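Long-range contacts in tannase (Lactobacillus plantarum, PDB 3WA7), which hydrolyses the galloyl ester bonds of tannins as an esterase of the alpha/beta-hydrolase fold: residues A[26-32]-A[44-50]; A[58-62]-A[102-106]; A[114-118]-A[356-360]; A[132-136]-A[168-172]. One frame throughout, in Å; residues are numbered along the deposited sequence.

Contact 1 (A[26-32]-A[44-50]); sequences YYAARNI and VLNVFVP
The carbonyl oxygen of A29 accepts V47 N at 2.7 Å and has N46 CA 3.4 Å away in a CA-H...O contact. From this pair to Y27 and V49 the backbones exchange regular antiparallel bonds. Beyond A29 the register slips, so that N31 and I32 both face L45; I32 and L45 bond each other in both directions, while N31 N turns to the side chain of N46. N46 OD1 accepts N31 N at 2.9 Å, almost head-on to the amide C=O (170°). With CG beside its own N (chi1 -62°), the N46 amide is brought over toward strand 22-33, and ND2 reaches D84 O. Losing the amide to an alanine is likely to leave N31 N without its acceptor and D84 O without the ND2 donor, and the bulge less firmly set. R30 crosses F48 at about a right angle, NE approaching the ring edge at CE2 (3.9 Å) while the guanidinium pairs with D85 and E15. The F48 ring also packs on A28, CD2 to CB 3.6 Å. I32 CD1 meets V47 CG2 at 4.0 Å. The arrangement is a beta hairpin with a G1 beta bulge, at the antiparallel end of the alpha/beta-hydrolase sheet.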
loop_
_atom_site.group_PDB
_atom_site.type_symbol
_atom_site.label_atom_id
_atom_site.label_comp_id
_atom_site.label_asym_id
_atom_site.label_seq_id
_atom_site.Cartn_x
_atom_site.Cartn_y
_atom_site.Cartn_z
ATOM N N TYR A 26 27.477 -5.885 -3.508
ATOM C CA TYR A 26 26.898 -4.578 -3.244
ATOM C C TYR A 26 27.568 -3.925 -2.046
ATOM O O TYR A 26 28.414 -4.533 -1.383
ATOM C CB TYR A 26 25.388 -4.705 -3.004
ATOM C CG TYR A 26 25.004 -5.515 -1.784
ATOM C CD1 TYR A 26 24.645 -4.888 -0.590
ATOM C CD2 TYR A 26 24.981 -6.908 -1.828
ATOM C CE1 TYR A 26 24.267 -5.632 0.531
ATOM C CE2 TYR A 26 24.606 -7.658 -0.712
ATOM C CZ TYR A 26 24.250 -7.014 0.461
ATOM O OH TYR A 26 23.876 -7.758 1.561
ATOM N N TYR A 27 27.208 -2.673 -1.793
ATOM C CA TYR A 27 27.744 -1.938 -0.659
ATOM C C TYR A 27 26.572 -1.516 0.203
ATOM O O TYR A 27 25.480 -1.281 -0.308
ATOM C CB TYR A 27 28.521 -0.706 -1.121
ATOM C CG TYR A 27 29.923 -1.019 -1.583
ATOM C CD1 TYR A 27 30.154 -1.681 -2.789
ATOM C CD2 TYR A 27 31.022 -0.666 -0.803
ATOM C CE1 TYR A 27 31.451 -1.981 -3.209
ATOM C CE2 TYR A 27 32.321 -0.961 -1.212
ATOM C CZ TYR A 27 32.528 -1.617 -2.413
ATOM O OH TYR A 27 33.815 -1.900 -2.812
ATOM N N ALA A 28 26.800 -1.421 1.507
ATOM C CA ALA A 28 25.738 -1.053 2.430
ATOM C C ALA A 28 26.146 0.017 3.435
ATOM O O ALA A 28 27.281 0.044 3.909
ATOM C CB ALA A 28 25.259 -2.296 3.174
ATOM N N ALA A 29 25.205 0.904 3.739
ATOM C CA ALA A 29 25.397 1.970 4.718
ATOM C C ALA A 29 24.115 1.875 5.527
ATOM O O ALA A 29 23.032 2.151 5.010
ATOM C CB ALA A 29 25.504 3.326 4.035
ATOM N N ARG A 30 24.232 1.479 6.790
ATOM C CA ARG A 30 23.048 1.281 7.616
ATOM C C ARG A 30 22.851 2.187 8.819
ATOM O O ARG A 30 23.768 2.870 9.272
ATOM C CB ARG A 30 23.010 -0.166 8.113
ATOM C CG ARG A 30 23.186 -1.225 7.040
ATOM C CD ARG A 30 23.027 -2.607 7.660
ATOM N NE ARG A 30 23.105 -3.697 6.690
ATOM C CZ ARG A 30 24.232 -4.191 6.185
ATOM N NH1 ARG A 30 25.408 -3.696 6.545
ATOM N NH2 ARG A 30 24.178 -5.201 5.328
ATOM N N ASN A 31 21.623 2.150 9.330
ATOM C CA ASN A 31 21.209 2.904 10.503
ATOM C C ASN A 31 21.552 4.380 10.440
ATOM O O ASN A 31 22.119 4.949 11.376
ATOM C CB ASN A 31 21.808 2.262 11.755
ATOM C CG ASN A 31 21.302 0.848 11.971
ATOM O OD1 ASN A 31 20.094 0.608 11.977
ATOM N ND2 ASN A 31 22.219 -0.093 12.148
ATOM N N ILE A 32 21.180 4.992 9.324
ATOM C CA ILE A 32 21.414 6.404 9.093
ATOM C C ILE A 32 20.207 7.204 9.578
ATOM O O ILE A 32 19.096 7.023 9.087
ATOM C CB ILE A 32 21.621 6.687 7.587
ATOM C CG1 ILE A 32 22.865 5.948 7.086
ATOM C CG2 ILE A 32 21.740 8.186 7.350
ATOM C CD1 ILE A 32 23.035 5.990 5.580
ATOM N N VAL A 44 15.432 5.486 11.041
ATOM C CA VAL A 44 16.745 5.399 10.415
ATOM C C VAL A 44 16.518 4.724 9.072
ATOM O O VAL A 44 15.465 4.125 8.844
ATOM C CB VAL A 44 17.749 4.547 11.238
ATOM C CG1 VAL A 44 18.050 5.232 12.563
ATOM C CG2 VAL A 44 17.197 3.144 11.464
ATOM N N LEU A 45 17.482 4.838 8.171
ATOM C CA LEU A 45 17.345 4.200 6.870
ATOM C C LEU A 45 18.630 3.484 6.492
ATOM O O LEU A 45 19.700 3.770 7.043
ATOM C CB LEU A 45 16.949 5.233 5.799
ATOM C CG LEU A 45 17.812 6.468 5.511
ATOM C CD1 LEU A 45 19.060 6.073 4.735
ATOM C CD2 LEU A 45 17.003 7.470 4.696
ATOM N N ASN A 46 18.507 2.522 5.580
ATOM C CA ASN A 46 19.642 1.752 5.096
ATOM C C ASN A 46 19.785 1.994 3.601
ATOM O O ASN A 46 18.789 2.092 2.883
ATOM C CB ASN A 46 19.438 0.252 5.331
ATOM C CG ASN A 46 19.324 -0.106 6.795
ATOM O OD1 ASN A 46 19.909 0.549 7.658
ATOM N ND2 ASN A 46 18.589 -1.176 7.084
ATOM N N VAL A 47 21.028 2.078 3.140
ATOM C CA VAL A 47 21.320 2.305 1.732
ATOM C C VAL A 47 22.100 1.123 1.162
ATOM O O VAL A 47 23.103 0.704 1.736
ATOM C CB VAL A 47 22.166 3.581 1.547
ATOM C CG1 VAL A 47 22.477 3.797 0.076
ATOM C CG2 VAL A 47 21.424 4.777 2.114
ATOM N N PHE A 48 21.631 0.589 0.038
ATOM C CA PHE A 48 22.296 -0.537 -0.607
ATOM C C PHE A 48 22.579 -0.182 -2.060
ATOM O O PHE A 48 21.688 0.249 -2.794
ATOM C CB PHE A 48 21.433 -1.791 -0.494
ATOM C CG PHE A 48 21.054 -2.117 0.918
ATOM C CD1 PHE A 48 19.798 -1.780 1.411
ATOM C CD2 PHE A 48 21.979 -2.703 1.777
ATOM C CE1 PHE A 48 19.466 -2.019 2.741
ATOM C CE2 PHE A 48 21.656 -2.947 3.114
ATOM C CZ PHE A 48 20.396 -2.603 3.595
ATOM N N VAL A 49 23.831 -0.370 -2.464
ATOM C CA VAL A 49 24.265 -0.007 -3.804
ATOM C C VAL A 49 25.005 -1.114 -4.544
ATOM O O VAL A 49 25.910 -1.735 -3.991
ATOM C CB VAL A 49 25.211 1.218 -3.731
ATOM C CG1 VAL A 49 25.588 1.679 -5.131
ATOM C CG2 VAL A 49 24.552 2.345 -2.941
ATOM N N PRO A 50 24.622 -1.379 -5.805
ATOM C CA PRO A 50 25.313 -2.422 -6.571
ATOM C C PRO A 50 26.795 -2.048 -6.614
ATOM O O PRO A 50 27.136 -0.886 -6.832
ATOM C CB PRO A 50 24.650 -2.333 -7.941
ATOM C CG PRO A 50 23.225 -1.957 -7.581
ATOM C CD PRO A 50 23.448 -0.875 -6.540
#

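Contact 2 (A[58-62]-A[102-106]); sequences SVNGY and LKRGY
Polar contact between the two segments is slight: N60 ND2 gives R104 O a weak, bent hydrogen bond of 3.3 Å (133° at the hydrogen). With CG anti to its N (chi1 -173°), N60 turns its amide toward R104 O, yet the stronger partner of ND2 is D465, whose OD2 also forms a salt bridge with R104 NE. The other carboxylate oxygen, OD1, bonds the hydroxyls of both Y62 and Y106, so one aspartate draws four side chains of the contact together.

Van der Waals packing centres on G105, which leaves the helix with positive phi in a Schellman motif. V59 CG1 presses on G105 CA at a tight 3.5 Å and lies 3.6 Å from K103 O. A side chain on G105 would run into V59 O and into the carbonyl of R104 before it. V59 O is one of the atoms that close the type I' turn from V59 to Y62, through a bond from Y62 N of 2.8 Å.

The aromatic part pairs two tyrosines. Y62 CE1 comes to the edge of the Y106 ring, 3.7 Å from CE2, with the planes 69° apart; R104 CB covers one face of Y106, 4.1 Å above its centre. A leucine in place of Y62 would probably deprive D465 OD1 of one hydroxyl and open a gap beside the Y106 edge.

Helix 457-468, which carries D465, supports the tyrosine side, F461 meeting Y106 edge-to-face, while L102 of helix 95-103 leans on strands 22-33 and 44-50.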
loop_
_atom_site.group_PDB
_atom_site.type_symbol
_atom_site.label_atom_id
_atom_site.label_comp_id
_atom_site.label_asym_id
_atom_site.label_seq_id
_atom_site.Cartn_x
_atom_site.Cartn_y
_atom_site.Cartn_z
ATOM N N SER A 58 28.549 -0.378 -15.025
ATOM C CA SER A 58 27.108 -0.456 -15.200
ATOM C C SER A 58 26.499 -1.811 -14.882
ATOM O O SER A 58 27.190 -2.829 -14.814
ATOM C CB SER A 58 26.750 -0.078 -16.638
ATOM O OG SER A 58 27.315 -1.002 -17.553
ATOM N N VAL A 59 25.184 -1.801 -14.686
ATOM C CA VAL A 59 24.415 -3.001 -14.404
ATOM C C VAL A 59 23.077 -2.866 -15.121
ATOM O O VAL A 59 22.344 -1.901 -14.895
ATOM C CB VAL A 59 24.118 -3.173 -12.897
ATOM C CG1 VAL A 59 23.324 -4.459 -12.677
ATOM C CG2 VAL A 59 25.409 -3.193 -12.099
ATOM N N ASN A 60 22.766 -3.820 -15.994
ATOM C CA ASN A 60 21.500 -3.798 -16.719
ATOM C C ASN A 60 21.265 -2.456 -17.422
ATOM O O ASN A 60 20.135 -1.969 -17.506
ATOM C CB ASN A 60 20.362 -4.104 -15.735
ATOM C CG ASN A 60 19.016 -4.274 -16.415
ATOM O OD1 ASN A 60 18.896 -4.987 -17.412
ATOM N ND2 ASN A 60 17.990 -3.632 -15.862
ATOM N N GLY A 61 22.343 -1.856 -17.920
ATOM C CA GLY A 61 22.229 -0.588 -18.621
ATOM C C GLY A 61 22.224 0.650 -17.741
ATOM O O GLY A 61 22.204 1.771 -18.247
ATOM N N TYR A 62 22.242 0.459 -16.426
ATOM C CA TYR A 62 22.245 1.586 -15.499
ATOM C C TYR A 62 23.638 1.862 -14.946
ATOM O O TYR A 62 24.487 0.975 -14.896
ATOM C CB TYR A 62 21.322 1.318 -14.311
ATOM C CG TYR A 62 19.862 1.138 -14.647
ATOM C CD1 TYR A 62 19.247 -0.108 -14.517
ATOM C CD2 TYR A 62 19.076 2.223 -15.034
ATOM C CE1 TYR A 62 17.881 -0.269 -14.758
ATOM C CE2 TYR A 62 17.711 2.073 -15.276
ATOM C CZ TYR A 62 17.120 0.826 -15.134
ATOM O OH TYR A 62 15.765 0.678 -15.347
ATOM N N LEU A 102 18.960 -5.236 -6.460
ATOM C CA LEU A 102 20.386 -4.951 -6.576
ATOM C C LEU A 102 20.941 -5.637 -7.819
ATOM O O LEU A 102 21.742 -5.063 -8.559
ATOM C CB LEU A 102 21.119 -5.444 -5.326
ATOM C CG LEU A 102 20.821 -4.624 -4.069
ATOM C CD1 LEU A 102 21.384 -5.325 -2.838
ATOM C CD2 LEU A 102 21.413 -3.227 -4.229
ATOM N N LYS A 103 20.500 -6.870 -8.039
ATOM C CA LYS A 103 20.921 -7.654 -9.193
ATOM C C LYS A 103 20.471 -6.960 -10.482
ATOM O O LYS A 103 21.146 -7.032 -11.513
ATOM C CB LYS A 103 20.309 -9.059 -9.105
ATOM C CG LYS A 103 20.705 -10.003 -10.231
ATOM C CD LYS A 103 20.142 -11.395 -9.985
ATOM C CE LYS A 103 20.549 -12.372 -11.079
ATOM N NZ LYS A 103 20.012 -11.966 -12.409
ATOM N N ARG A 104 19.332 -6.276 -10.404
ATOM C CA ARG A 104 18.759 -5.564 -11.544
ATOM C C ARG A 104 19.412 -4.199 -11.777
ATOM O O ARG A 104 19.119 -3.528 -12.768
ATOM C CB ARG A 104 17.256 -5.375 -11.325
ATOM C CG ARG A 104 16.481 -4.960 -12.560
ATOM C CD ARG A 104 16.203 -6.155 -13.460
ATOM N NE ARG A 104 15.229 -5.830 -14.498
ATOM C CZ ARG A 104 14.420 -6.718 -15.066
ATOM N NH1 ARG A 104 14.466 -7.992 -14.699
ATOM N NH2 ARG A 104 13.556 -6.331 -15.994
ATOM N N GLY A 105 20.285 -3.788 -10.863
ATOM C CA GLY A 105 20.971 -2.515 -11.008
ATOM C C GLY A 105 20.334 -1.336 -10.294
ATOM O O GLY A 105 20.722 -0.188 -10.514
ATOM N N TYR A 106 19.357 -1.604 -9.435
ATOM C CA TYR A 106 18.696 -0.524 -8.704
ATOM C C TYR A 106 19.409 -0.217 -7.397
ATOM O O TYR A 106 19.962 -1.111 -6.756
ATOM C CB TYR A 106 17.259 -0.904 -8.336
ATOM C CG TYR A 106 16.370 -1.325 -9.480
ATOM C CD1 TYR A 106 15.211 -2.057 -9.234
ATOM C CD2 TYR A 106 16.679 -1.002 -10.802
ATOM C CE1 TYR A 106 14.380 -2.463 -10.269
ATOM C CE2 TYR A 106 15.852 -1.405 -11.850
ATOM C CZ TYR A 106 14.706 -2.137 -11.573
ATOM O OH TYR A 106 13.883 -2.554 -12.595
#

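Contact 3 (A[114-118]-A[356-360]); sequences RGRTT and PENNL
P356, the first residue of helix 356-360, packs over one face of the R116 guanidinium: its CA sits 3.7 Å above the centre of that plane, and its CB is 3.6 Å from R116 NH2. R116 starts with CG between its backbone N and carbonyl carbon (chi1 60°) and runs extended to NE, which takes the guanidinium past N359 to P356. The carbonyl of P356 faces the arginine as well, its oxygen 3.4 Å from R116 CD, although its hydrogen bond goes to L360 N in the helix.

One turn further on, N359 supplies the direct polar link. Its OD1 accepts R116 NH1 at 2.9 Å, on a lone pair in the plane of the amide carbonyl (C=O...donor 123°), and lies close to the guanidinium plane too. The two flat groups nevertheless stand 79° apart, so the amide meets the guanidinium at its edge while the proline covers a face. N359 OD1 also lies 3.3 Å from R116 CG. The other arm, N359 ND2, donates to K367 O and to a water at 3.1 Å, which in turn donates to R116 O at 2.7 Å. R116 NE bonds G77 O, which together with the NH1 bond fixes the rotation of the guanidinium.

L360 packs more loosely, its N 4.0 Å from R116 CD.

The arginine projects from a type I turn, G115 to T118, between strand 107-111 and helix 131-145. Helix 356-360 belongs to the long excursion between adjacent strands 199-203 and 410-414, consistent with a lid-like insertion, and L360 rests on L209 of helix 209-220.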
loop_
_atom_site.group_PDB
_atom_site.type_symbol
_atom_site.label_atom_id
_atom_site.label_comp_id
_atom_site.label_asym_id
_atom_site.label_seq_id
_atom_site.Cartn_x
_atom_site.Cartn_y
_atom_site.Cartn_z
ATOM N N ARG A 114 7.684 4.893 11.396
ATOM C CA ARG A 114 6.905 4.807 12.629
ATOM C C ARG A 114 5.515 4.242 12.357
ATOM O O ARG A 114 4.948 4.449 11.281
ATOM C CB ARG A 114 6.750 6.189 13.264
ATOM C CG ARG A 114 7.974 6.704 13.992
ATOM C CD ARG A 114 7.706 8.118 14.471
ATOM N NE ARG A 114 7.635 9.049 13.349
ATOM C CZ ARG A 114 7.154 10.286 13.428
ATOM N NH1 ARG A 114 6.681 10.750 14.578
ATOM N NH2 ARG A 114 7.182 11.075 12.363
ATOM N N GLY A 115 4.969 3.546 13.352
ATOM C CA GLY A 115 3.648 2.952 13.236
ATOM C C GLY A 115 2.795 3.279 14.446
ATOM O O GLY A 115 3.286 3.864 15.414
ATOM N N ARG A 116 1.531 2.867 14.407
ATOM C CA ARG A 116 0.572 3.159 15.474
ATOM C C ARG A 116 0.952 2.741 16.889
ATOM O O ARG A 116 0.428 3.290 17.855
ATOM C CB ARG A 116 -0.800 2.568 15.115
ATOM C CG ARG A 116 -0.820 1.050 14.914
ATOM C CD ARG A 116 -2.133 0.628 14.258
ATOM N NE ARG A 116 -2.174 -0.792 13.914
ATOM C CZ ARG A 116 -2.503 -1.766 14.758
ATOM N NH1 ARG A 116 -2.825 -1.486 16.017
ATOM N NH2 ARG A 116 -2.523 -3.025 14.338
ATOM N N THR A 117 1.863 1.784 17.019
ATOM C CA THR A 117 2.289 1.318 18.334
ATOM C C THR A 117 3.598 1.959 18.794
ATOM O O THR A 117 4.043 1.727 19.917
ATOM C CB THR A 117 2.474 -0.216 18.348
ATOM O OG1 THR A 117 3.338 -0.602 17.272
ATOM C CG2 THR A 117 1.132 -0.925 18.202
ATOM N N THR A 118 4.214 2.758 17.931
ATOM C CA THR A 118 5.474 3.412 18.269
ATOM C C THR A 118 5.316 4.417 19.405
ATOM O O THR A 118 4.458 5.297 19.352
ATOM C CB THR A 118 6.064 4.168 17.061
ATOM O OG1 THR A 118 6.334 3.243 16.002
ATOM C CG2 THR A 118 7.362 4.877 17.456
ATOM N N PRO A 356 -7.216 -1.954 13.427
ATOM C CA PRO A 356 -5.901 -1.325 13.266
ATOM C C PRO A 356 -6.083 0.125 12.831
ATOM O O PRO A 356 -5.350 1.017 13.263
ATOM C CB PRO A 356 -5.245 -2.169 12.177
ATOM C CG PRO A 356 -5.838 -3.525 12.408
ATOM C CD PRO A 356 -7.299 -3.201 12.644
ATOM N N GLU A 357 -7.071 0.358 11.970
ATOM C CA GLU A 357 -7.337 1.705 11.491
ATOM C C GLU A 357 -7.831 2.620 12.615
ATOM O O GLU A 357 -7.526 3.812 12.623
ATOM C CB GLU A 357 -8.354 1.676 10.342
ATOM C CG GLU A 357 -7.846 1.026 9.050
ATOM C CD GLU A 357 -7.785 -0.491 9.124
ATOM O OE1 GLU A 357 -8.585 -1.087 9.872
ATOM O OE2 GLU A 357 -6.950 -1.092 8.416
ATOM N N ASN A 358 -8.596 2.077 13.561
ATOM C CA ASN A 358 -9.079 2.891 14.680
ATOM C C ASN A 358 -7.868 3.411 15.464
ATOM O O ASN A 358 -7.814 4.580 15.855
ATOM C CB ASN A 358 -9.972 2.064 15.620
ATOM C CG ASN A 358 -11.360 1.803 15.045
ATOM O OD1 ASN A 358 -11.798 0.657 14.948
ATOM N ND2 ASN A 358 -12.059 2.870 14.674
ATOM N N ASN A 359 -6.899 2.524 15.679
ATOM C CA ASN A 359 -5.672 2.836 16.412
ATOM C C ASN A 359 -4.810 3.817 15.613
ATOM O O ASN A 359 -4.159 4.689 16.184
ATOM C CB ASN A 359 -4.907 1.534 16.675
ATOM C CG ASN A 359 -3.727 1.707 17.614
ATOM O OD1 ASN A 359 -2.781 0.920 17.565
ATOM N ND2 ASN A 359 -3.784 2.712 18.487
ATOM N N LEU A 360 -4.804 3.666 14.290
ATOM C CA LEU A 360 -4.046 4.567 13.422
ATOM C C LEU A 360 -4.535 6.000 13.612
ATOM O O LEU A 360 -3.740 6.941 13.652
ATOM C CB LEU A 360 -4.232 4.181 11.946
ATOM C CG LEU A 360 -3.807 5.240 10.921
ATOM C CD1 LEU A 360 -2.286 5.411 10.953
ATOM C CD2 LEU A 360 -4.278 4.825 9.524
HETATM O O HOH W 1 -1.106 2.787 20.023
#

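Contact 4 (A[132-136]-A[168-172]); sequences FIVDM and TSALA
F132 turns the edge of its ring to T168, with CD1 only 3.2 Å from OG1. The two side chains slide past each other in opposite directions, and the hydroxyl finds its hydrogen bond in its own helix, at A164 O. F132 CG lies between the backbone N and carbonyl carbon (chi1 76°), a torsion that turns the ring toward helix 164-174 and lets CZ reach L171 CD2 at 3.9 Å. Y78 also meets the F132 ring edge-to-face. I133 crosses L171 at about a right angle: CD2 of the leucine settles against both CB and CG1 of the isoleucine, each 3.6 Å away. Helix 164-174 follows strand 157-160, and the turn between them, with G161, S163 and G165, matches the nucleophile elbow of alpha/beta-hydrolases, in which S163 would probably be the nucleophile. Helix 131-145, one of the helices that flank the central sheet, packs against it; the 132-136 and 168-172 segments cross at -62°, their axes 9.9 Å apart at closest approach. T168 lies close behind the elbow and touches its residues, so the packing continues up to the probable catalytic turn. I133 CD1 extends further, to 3.7 Å from A172 N. M136, a selenomethionine introduced for labelling, ends the row on helix 131-145: its CG touches T168 CG2 (4.0 Å) and A172 CB (4.1 Å), beyond which the chain bends and carries SE away from helix 164-174.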
loop_
_atom_site.group_PDB
_atom_site.type_symbol
_atom_site.label_atom_id
_atom_site.label_comp_id
_atom_site.label_asym_id
_atom_site.label_seq_id
_atom_site.Cartn_x
_atom_site.Cartn_y
_atom_site.Cartn_z
ATOM N N PHE A 132 3.352 7.883 9.755
ATOM C CA PHE A 132 3.869 6.999 8.714
ATOM C C PHE A 132 4.267 7.712 7.424
ATOM O O PHE A 132 5.340 7.444 6.867
ATOM C CB PHE A 132 2.865 5.864 8.426
ATOM C CG PHE A 132 1.666 6.280 7.615
ATOM C CD1 PHE A 132 1.587 5.971 6.259
ATOM C CD2 PHE A 132 0.602 6.952 8.210
ATOM C CE1 PHE A 132 0.467 6.320 5.504
ATOM C CE2 PHE A 132 -0.526 7.310 7.467
ATOM C CZ PHE A 132 -0.595 6.993 6.111
ATOM N N ILE A 133 3.424 8.627 6.954
ATOM C CA ILE A 133 3.716 9.345 5.722
ATOM C C ILE A 133 4.718 10.476 5.949
ATOM O O ILE A 133 5.471 10.832 5.048
ATOM C CB ILE A 133 2.414 9.877 5.064
ATOM C CG1 ILE A 133 2.737 10.544 3.725
ATOM C CG2 ILE A 133 1.701 10.835 5.999
ATOM C CD1 ILE A 133 3.316 9.600 2.684
ATOM N N VAL A 134 4.740 11.035 7.158
ATOM C CA VAL A 134 5.709 12.081 7.464
ATOM C C VAL A 134 7.099 11.444 7.397
ATOM O O VAL A 134 8.034 12.028 6.841
ATOM C CB VAL A 134 5.470 12.686 8.870
ATOM C CG1 VAL A 134 6.667 13.535 9.295
ATOM C CG2 VAL A 134 4.221 13.553 8.847
ATOM N N ASP A 135 7.231 10.237 7.945
ATOM C CA ASP A 135 8.520 9.543 7.920
ATOM C C ASP A 135 8.929 9.158 6.503
ATOM O O ASP A 135 10.096 9.275 6.140
ATOM C CB ASP A 135 8.492 8.286 8.794
ATOM C CG ASP A 135 8.646 8.597 10.273
ATOM O OD1 ASP A 135 9.006 9.745 10.615
ATOM O OD2 ASP A 135 8.419 7.686 11.093
HETATM N N MSE A 136 7.975 8.691 5.703
HETATM C CA MSE A 136 8.288 8.316 4.328
HETATM C C MSE A 136 8.795 9.549 3.580
HETATM O O MSE A 136 9.763 9.478 2.822
HETATM C CB MSE A 136 7.046 7.753 3.630
HETATM C CG MSE A 136 7.328 7.117 2.273
HETATM SE SE MSE A 136 8.422 5.518 2.403
HETATM C CE MSE A 136 10.110 6.241 1.783
ATOM N N THR A 168 1.003 3.600 1.845
ATOM C CA THR A 168 2.090 4.530 2.142
ATOM C C THR A 168 2.791 4.934 0.851
ATOM O O THR A 168 3.060 6.113 0.622
ATOM C CB THR A 168 3.108 3.890 3.109
ATOM O OG1 THR A 168 2.445 3.561 4.338
ATOM C CG2 THR A 168 4.267 4.850 3.396
ATOM N N SER A 169 3.074 3.948 0.007
ATOM C CA SER A 169 3.721 4.194 -1.276
ATOM C C SER A 169 2.827 5.074 -2.148
ATOM O O SER A 169 3.283 6.060 -2.731
ATOM C CB SER A 169 3.992 2.864 -1.985
ATOM O OG SER A 169 4.543 3.074 -3.274
ATOM N N ALA A 170 1.546 4.719 -2.229
ATOM C CA ALA A 170 0.607 5.488 -3.034
ATOM C C ALA A 170 0.491 6.925 -2.533
ATOM O O ALA A 170 0.477 7.868 -3.324
ATOM C CB ALA A 170 -0.773 4.821 -3.017
ATOM N N LEU A 171 0.408 7.095 -1.218
ATOM C CA LEU A 171 0.281 8.433 -0.650
ATOM C C LEU A 171 1.519 9.287 -0.922
ATOM O O LEU A 171 1.403 10.489 -1.170
ATOM C CB LEU A 171 0.020 8.351 0.855
ATOM C CG LEU A 171 -0.275 9.678 1.561
ATOM C CD1 LEU A 171 -1.470 10.390 0.916
ATOM C CD2 LEU A 171 -0.555 9.386 3.021
ATOM N N ALA A 172 2.699 8.673 -0.876
ATOM C CA ALA A 172 3.936 9.402 -1.147
ATOM C C ALA A 172 3.908 9.928 -2.579
ATOM O O ALA A 172 4.295 11.065 -2.844
ATOM C CB ALA A 172 5.149 8.490 -0.947
#

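Contact 4 is the most central, a buried apolar helix pair near the probable nucleophile, whereas contact 2 is a partly exposed turn whose polar ends converge on one aspartate. Contact 1 is also buried, but holds two strands by backbone bonds toward one end of the sheet. It meets contact 2 directly: P50 CG packs 3.5 Å from Y106 O, and L102 touches Y26 and F48. Contact 3, partly buried, is built round one arginine, met by a proline over one face, an asparagine amide and a water; it touches contact 4, R114 NE forming a salt bridge of 2.7 Å with D135 OD2. Contacts 2 and 3 lie on opposite sides of the chain's centre, their centres about 36 Å apart.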